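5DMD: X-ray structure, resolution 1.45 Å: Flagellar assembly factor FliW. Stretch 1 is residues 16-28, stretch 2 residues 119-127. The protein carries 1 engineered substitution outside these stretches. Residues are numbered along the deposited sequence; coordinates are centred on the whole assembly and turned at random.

Stretch 1, residues 16-28: EKDIVRFEQGIPG
Stretch 2 119-127: KRLGKQVIL

The two stretches run side by side in parallel, Val-20, Arg-21 and Phe-22 facing Arg-120, Leu-121 and Gly-122 at CA-CA distances of 4.6, 5.0 and 4.7 Å, with a single bridge at Arg-21 and Leu-121. Arg-21 supplies both backbone bonds: its N donates to Arg-120 O (2.9 Å), and its O accepts from Gly-122 N (2.8 Å), with Leu-121 CA also 3.3 Å from Arg-21 O.

Beyond the bridge, waters link the backbones, and stretch 1 makes a type I turn, Phe-22 to Gly-25, closed by Gly-25 N to Phe-22 O (2.9 Å). Gly-122 O receives one water that accepts from Glu-23 N (3.0 Å) and another that accepts from Gln-24 N (3.1 Å). A third water accepts from Gln-124 N (2.9 Å) and donates to Gly-25 O (2.6 Å). Gly-25 has phi 65°, which favours glycine.

At the other end Arg-120, at phi/psi 59/43, folds its side chain m, m, t so that NE and NH2 both donate to Lys-17 O (2.9 and 2.8 Å), the carbonyl lying at the guanidinium edge. This carbonyl belongs to a 3-10 segment, 16-18, followed by Ile-19 N bonding to Glu-16 O (3.2 Å).

Buried Phe-22 (chi1 -79°, chi2 69°) lays a ring face against Gly-122, whose CA sits 3.8 Å from the centroid, 6° off the normal. A CB here would lie 2.5 Å from Phe-22 CE1, a clash, so glycine fits. Val-20, chi1 t, packs CG1 3.7 Å from Gly-122 N.

Gln-124, t at chi1 and chi2, points toward stretch 1; its OE1 lies 3.4 Å from Pro-27 CD and accepts from a water (2.7 Å) that also donates to Pro-27 O (2.9 Å). Pro-27 CG meets Ile-126 CD1 at 4.2 Å. Altogether 648 Å² is buried.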

# COMPACT_ATOMS: atom_id res chain seq x y z
N GLU A 16 13.86 -3.39 -14.54
CA GLU A 16 13.99 -4.43 -13.51
C GLU A 16 14.18 -3.83 -12.13
O GLU A 16 13.64 -4.34 -11.14
CB GLU A 16 15.18 -5.34 -13.84
CG GLU A 16 14.80 -6.78 -14.14
CD GLU A 16 15.95 -7.55 -14.76
OE1 GLU A 16 16.79 -8.09 -14.00
OE2 GLU A 16 16.02 -7.63 -16.01
N LYS A 17 14.94 -2.74 -12.03
CA LYS A 17 15.21 -2.12 -10.74
C LYS A 17 14.01 -1.37 -10.18
O LYS A 17 14.10 -0.86 -9.05
CB LYS A 17 16.42 -1.19 -10.82
CG LYS A 17 17.71 -1.90 -11.19
CD LYS A 17 18.89 -1.00 -10.88
CE LYS A 17 18.96 -0.76 -9.38
NZ LYS A 17 19.65 -1.87 -8.67
N ASP A 18 12.91 -1.28 -10.93
CA ASP A 18 11.70 -0.65 -10.43
C ASP A 18 10.83 -1.63 -9.66
O ASP A 18 9.95 -1.20 -8.91
CB ASP A 18 10.85 -0.14 -11.60
CG ASP A 18 11.53 0.98 -12.38
OD1 ASP A 18 12.25 1.80 -11.77
OD2 ASP A 18 11.32 1.05 -13.61
N ILE A 19 11.04 -2.93 -9.84
CA ILE A 19 10.09 -3.93 -9.36
C ILE A 19 10.30 -4.20 -7.88
O ILE A 19 11.43 -4.43 -7.43
CB ILE A 19 10.20 -5.23 -10.18
CG1 ILE A 19 9.85 -4.93 -11.64
CG2 ILE A 19 9.32 -6.34 -9.59
CD1 ILE A 19 9.96 -6.12 -12.56
N VAL A 20 9.21 -4.16 -7.11
CA VAL A 20 9.20 -4.61 -5.73
C VAL A 20 8.65 -6.02 -5.70
O VAL A 20 7.53 -6.27 -6.18
CB VAL A 20 8.36 -3.68 -4.84
CG1 VAL A 20 8.40 -4.17 -3.38
CG2 VAL A 20 8.85 -2.25 -4.93
N ARG A 21 9.43 -6.95 -5.16
CA ARG A 21 9.01 -8.34 -5.06
C ARG A 21 8.25 -8.56 -3.75
O ARG A 21 8.73 -8.19 -2.68
CB ARG A 21 10.19 -9.30 -5.12
CG ARG A 21 9.77 -10.75 -4.99
CD ARG A 21 10.92 -11.74 -5.12
NE ARG A 21 10.43 -13.11 -5.25
CZ ARG A 21 9.81 -13.60 -6.32
NH1 ARG A 21 9.66 -12.88 -7.42
NH2 ARG A 21 9.34 -14.84 -6.28
N PHE A 22 7.06 -9.13 -3.87
CA PHE A 22 6.24 -9.57 -2.74
C PHE A 22 6.32 -11.10 -2.74
O PHE A 22 5.60 -11.77 -3.48
CB PHE A 22 4.81 -9.09 -2.94
CG PHE A 22 4.59 -7.63 -2.60
CD1 PHE A 22 5.13 -6.62 -3.36
CD2 PHE A 22 3.79 -7.30 -1.51
CE1 PHE A 22 4.91 -5.30 -3.03
CE2 PHE A 22 3.55 -5.98 -1.18
CZ PHE A 22 4.11 -4.97 -1.95
N GLU A 23 7.20 -11.66 -1.91
CA GLU A 23 7.49 -13.08 -2.01
C GLU A 23 6.29 -13.95 -1.66
O GLU A 23 6.16 -15.07 -2.17
CB GLU A 23 8.71 -13.43 -1.15
CG GLU A 23 10.00 -12.82 -1.68
CD GLU A 23 11.18 -13.03 -0.76
OE1 GLU A 23 10.98 -13.47 0.39
OE2 GLU A 23 12.32 -12.73 -1.18
N GLN A 24 5.37 -13.46 -0.83
CA GLN A 24 4.15 -14.18 -0.52
C GLN A 24 2.96 -13.68 -1.32
O GLN A 24 1.82 -14.00 -0.97
CB GLN A 24 3.82 -14.08 0.98
CG GLN A 24 4.82 -14.76 1.88
CD GLN A 24 4.41 -14.71 3.34
OE1 GLN A 24 3.88 -13.71 3.81
NE2 GLN A 24 4.65 -15.80 4.06
N GLY A 25 3.20 -12.89 -2.37
CA GLY A 25 2.08 -12.25 -3.02
C GLY A 25 1.43 -11.26 -2.07
O GLY A 25 2.06 -10.73 -1.15
N ILE A 26 0.14 -11.02 -2.30
CA ILE A 26 -0.67 -10.26 -1.35
C ILE A 26 -1.87 -11.12 -0.98
O ILE A 26 -2.26 -12.01 -1.76
CB ILE A 26 -1.10 -8.89 -1.91
CG1 ILE A 26 -1.87 -9.07 -3.22
CG2 ILE A 26 0.13 -7.98 -2.12
CD1 ILE A 26 -2.35 -7.77 -3.82
N PRO A 27 -2.45 -10.93 0.20
CA PRO A 27 -3.63 -11.73 0.59
C PRO A 27 -4.70 -11.65 -0.48
O PRO A 27 -5.04 -10.57 -0.97
CB PRO A 27 -4.08 -11.07 1.89
CG PRO A 27 -2.82 -10.49 2.45
CD PRO A 27 -2.05 -9.99 1.26
N GLY A 28 -5.22 -12.81 -0.87
CA GLY A 28 -6.17 -12.92 -1.94
C GLY A 28 -5.54 -13.22 -3.29
O GLY A 28 -6.23 -13.75 -4.16
N LYS A 119 16.04 -2.95 -0.56
CA LYS A 119 16.05 -4.37 -0.89
C LYS A 119 14.94 -4.75 -1.87
O LYS A 119 14.92 -5.89 -2.34
CB LYS A 119 15.91 -5.21 0.38
CG LYS A 119 17.14 -5.13 1.29
CD LYS A 119 18.42 -5.48 0.54
CE LYS A 119 19.38 -6.34 1.36
NZ LYS A 119 19.03 -6.37 2.81
N ARG A 120 14.02 -3.83 -2.15
CA ARG A 120 12.93 -4.07 -3.10
C ARG A 120 12.06 -5.26 -2.69
O ARG A 120 11.70 -6.10 -3.52
CB ARG A 120 13.46 -4.25 -4.53
CG ARG A 120 14.18 -3.04 -5.11
CD ARG A 120 13.34 -1.78 -5.07
NE ARG A 120 13.71 -0.89 -6.15
CZ ARG A 120 14.36 0.26 -5.99
NH1 ARG A 120 14.72 0.69 -4.79
NH2 ARG A 120 14.67 0.99 -7.06
N LEU A 121 11.73 -5.34 -1.40
CA LEU A 121 10.90 -6.41 -0.87
C LEU A 121 9.66 -5.84 -0.19
O LEU A 121 9.75 -4.87 0.57
CB LEU A 121 11.68 -7.20 0.19
CG LEU A 121 12.96 -7.90 -0.25
CD1 LEU A 121 13.74 -8.39 0.98
CD2 LEU A 121 12.66 -9.06 -1.19
N GLY A 122 8.51 -6.46 -0.43
CA GLY A 122 7.25 -5.96 0.10
C GLY A 122 6.40 -7.05 0.72
O GLY A 122 6.53 -8.23 0.39
N LYS A 123 5.51 -6.62 1.62
CA LYS A 123 4.53 -7.51 2.23
C LYS A 123 3.32 -6.68 2.61
O LYS A 123 3.46 -5.53 3.03
CB LYS A 123 5.10 -8.17 3.49
CG LYS A 123 4.15 -9.12 4.22
CD LYS A 123 4.84 -9.82 5.39
CE LYS A 123 3.89 -10.78 6.09
NZ LYS A 123 4.52 -11.40 7.29
N GLN A 124 2.12 -7.25 2.46
CA GLN A 124 0.95 -6.68 3.11
C GLN A 124 0.76 -7.40 4.44
O GLN A 124 0.50 -8.61 4.47
CB GLN A 124 -0.32 -6.79 2.26
CG GLN A 124 -1.52 -6.18 3.00
CD GLN A 124 -2.73 -5.93 2.12
OE1 GLN A 124 -3.00 -6.69 1.18
NE2 GLN A 124 -3.46 -4.87 2.42
N VAL A 125 0.89 -6.65 5.54
CA VAL A 125 0.88 -7.21 6.88
C VAL A 125 -0.50 -6.98 7.46
O VAL A 125 -1.02 -5.86 7.42
CB VAL A 125 1.94 -6.50 7.75
CG1 VAL A 125 1.88 -7.00 9.20
CG2 VAL A 125 3.33 -6.66 7.15
N ILE A 126 -1.11 -8.03 8.02
CA ILE A 126 -2.40 -7.93 8.67
C ILE A 126 -2.13 -7.88 10.17
O ILE A 126 -1.68 -8.88 10.76
CB ILE A 126 -3.32 -9.10 8.31
CG1 ILE A 126 -3.54 -9.15 6.80
CG2 ILE A 126 -4.68 -8.93 8.98
CD1 ILE A 126 -4.34 -10.36 6.34
N LEU A 127 -2.39 -6.73 10.79
CA LEU A 127 -2.11 -6.52 12.20
C LEU A 127 -3.23 -7.14 13.03
O LEU A 127 -4.40 -6.80 12.85
CB LEU A 127 -1.99 -5.02 12.48
CG LEU A 127 -1.01 -4.26 11.60
CD1 LEU A 127 -1.16 -2.76 11.78
CD2 LEU A 127 0.42 -4.68 11.89
O HOH W 1 8.71 -10.04 0.08
O HOH W 2 5.13 -10.74 0.53
O HOH W 3 2.29 -9.93 1.33
O HOH W 4 -4.87 -7.77 -0.42